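Local coordinates for DyP2 (Amycolatopsis sp. ATCC 39116, PDB 4G2C), which is a haem-containing dye-decolourising peroxidase that also binds manganese and probably oxidises dyes and lignin-related compounds, at residues Phe74-Ala77 against Ala78-Arg81. Sequence-based numbering, arbitrary orientation.
Sequences FGDA and AEAR
Asp76 OD2 accepts from Glu79 N at 2.9 Å with an N-H...O angle of 155°, the capping bond of Asp76, the N-cap residue of helix 77-88. This cap closes the turn after strand 66-74, at the first strand-to-helix connection of the ferredoxin-like alpha+beta barrel domain. The amide meets OD2 on its anti side, somewhat out of the carboxylate plane, and Asp76 CG stands anti to its own N (chi1 175°), which brings OD2 to the amide end of the helix, in front of Glu79 N. Ala80 N donates to Asp76 O at 3.0 Å, and Arg81 N reaches Ala77 O at 3.0 Å in a nearly straight bond, so regular helical bonding starts directly behind the cap. With an alanine at this position, Glu79 N would probably lose its capping acceptor and the first turn would be likely to fray. Glu79 OE2 lies 3.7 Å from Asp76 OD2; the helix N-terminus probably offsets this repulsion, and Glu79 OE1 bonds weakly to Ser192 OG. On the buried side, where Leu127 of helix 121-127 touches both residues, Ala80 CB makes a CH-pi contact over one face of Phe74, 3.8 Å from the ring centroid and 15° off its normal.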
ATOM      1  N   PHE A  74       0.701  20.044  16.643  1.00 28.84           N
ATOM      2  CA  PHE A  74      -0.068  21.263  16.837  1.00 31.70           C
ATOM      3  C   PHE A  74       0.190  21.877  18.216  1.00 37.13           C
ATOM      4  O   PHE A  74      -0.267  21.350  19.236  1.00 34.94           O
ATOM      5  CB  PHE A  74      -1.574  20.985  16.677  1.00 32.00           C
ATOM      6  CG  PHE A  74      -1.977  20.567  15.283  1.00 32.34           C
ATOM      7  CD1 PHE A  74      -1.152  20.831  14.193  1.00 28.65           C
ATOM      8  CD2 PHE A  74      -3.186  19.911  15.064  1.00 31.44           C
ATOM      9  CE1 PHE A  74      -1.520  20.452  12.902  1.00 28.69           C
ATOM     10  CE2 PHE A  74      -3.568  19.526  13.787  1.00 30.32           C
ATOM     11  CZ  PHE A  74      -2.733  19.796  12.696  1.00 33.87           C
ATOM     12  N   GLY A  75       0.912  22.997  18.238  1.00 39.22           N
ATOM     13  CA  GLY A  75       1.164  23.732  19.472  1.00 39.76           C
ATOM     14  C   GLY A  75      -0.001  24.585  19.964  1.00 37.14           C
ATOM     15  O   GLY A  75      -0.168  24.775  21.170  1.00 41.08           O
ATOM     16  N   ASP A  76      -0.802  25.106  19.034  1.00 36.93           N
ATOM     17  CA  ASP A  76      -1.965  25.931  19.379  1.00 37.22           C
ATOM     18  C   ASP A  76      -3.151  25.635  18.457  1.00 36.08           C
ATOM     19  O   ASP A  76      -2.997  25.571  17.239  1.00 37.45           O
ATOM     20  CB  ASP A  76      -1.605  27.415  19.320  1.00 36.02           C
ATOM     21  CG  ASP A  76      -2.802  28.314  19.549  1.00 37.27           C
ATOM     22  OD1 ASP A  76      -3.196  28.499  20.720  1.00 47.10           O
ATOM     23  OD2 ASP A  76      -3.358  28.837  18.566  1.00 37.33           O
ATOM     24  N   ALA A  77      -4.337  25.462  19.029  1.00 33.72           N
ATOM     25  CA  ALA A  77      -5.473  24.986  18.235  1.00 39.89           C
ATOM     26  C   ALA A  77      -5.914  25.995  17.179  1.00 38.52           C
ATOM     27  O   ALA A  77      -6.119  25.635  16.013  1.00 33.90           O
ATOM     28  CB  ALA A  77      -6.641  24.593  19.126  1.00 32.49           C
ATOM     29  N   ALA A  78      -6.052  27.254  17.589  1.00 39.27           N
ATOM     30  CA  ALA A  78      -6.471  28.318  16.674  1.00 40.38           C
ATOM     31  C   ALA A  78      -5.501  28.483  15.506  1.00 35.19           C
ATOM     32  O   ALA A  78      -5.916  28.657  14.350  1.00 31.32           O
ATOM     33  CB  ALA A  78      -6.660  29.651  17.425  1.00 29.08           C
ATOM     34  N   GLU A  79      -4.207  28.423  15.807  1.00 31.74           N
ATOM     35  CA  GLU A  79      -3.210  28.565  14.760  1.00 34.50           C
ATOM     36  C   GLU A  79      -3.216  27.367  13.813  1.00 34.47           C
ATOM     37  O   GLU A  79      -2.937  27.509  12.624  1.00 33.47           O
ATOM     38  CB  GLU A  79      -1.818  28.793  15.356  1.00 40.32           C
ATOM     39  CG  GLU A  79      -1.530  30.249  15.726  1.00 39.23           C
ATOM     40  CD  GLU A  79      -0.223  30.413  16.479  1.00 49.11           C
ATOM     41  OE1 GLU A  79       0.854  30.277  15.854  1.00 45.63           O
ATOM     42  OE2 GLU A  79      -0.272  30.669  17.703  1.00 52.67           O
ATOM     43  N   ALA A  80      -3.548  26.190  14.332  1.00 31.82           N
ATOM     44  CA  ALA A  80      -3.556  24.990  13.499  1.00 34.05           C
ATOM     45  C   ALA A  80      -4.710  25.050  12.511  1.00 32.69           C
ATOM     46  O   ALA A  80      -4.537  24.748  11.329  1.00 32.19           O
ATOM     47  CB  ALA A  80      -3.639  23.738  14.348  1.00 30.15           C
ATOM     48  N   ARG A  81      -5.878  25.458  13.001  1.00 31.71           N
ATOM     49  CA  ARG A  81      -7.054  25.649  12.161  1.00 33.39           C
ATOM     50  C   ARG A  81      -6.789  26.659  11.053  1.00 36.28           C
ATOM     51  O   ARG A  81      -7.234  26.494   9.915  1.00 36.74           O
ATOM     52  CB  ARG A  81      -8.250  26.091  13.006  1.00 35.56           C
ATOM     53  CG  ARG A  81      -8.622  25.063  14.063  1.00 40.47           C
ATOM     54  CD  ARG A  81      -9.729  25.545  14.990  1.00 35.14           C
ATOM     55  NE  ARG A  81     -11.047  25.475  14.367  1.00 42.32           N
ATOM     56  CZ  ARG A  81     -12.066  24.764  14.840  1.00 41.96           C
ATOM     57  NH1 ARG A  81     -11.927  24.057  15.954  1.00 36.12           N
ATOM     58  NH2 ARG A  81     -13.232  24.765  14.196  1.00 42.21           N
TER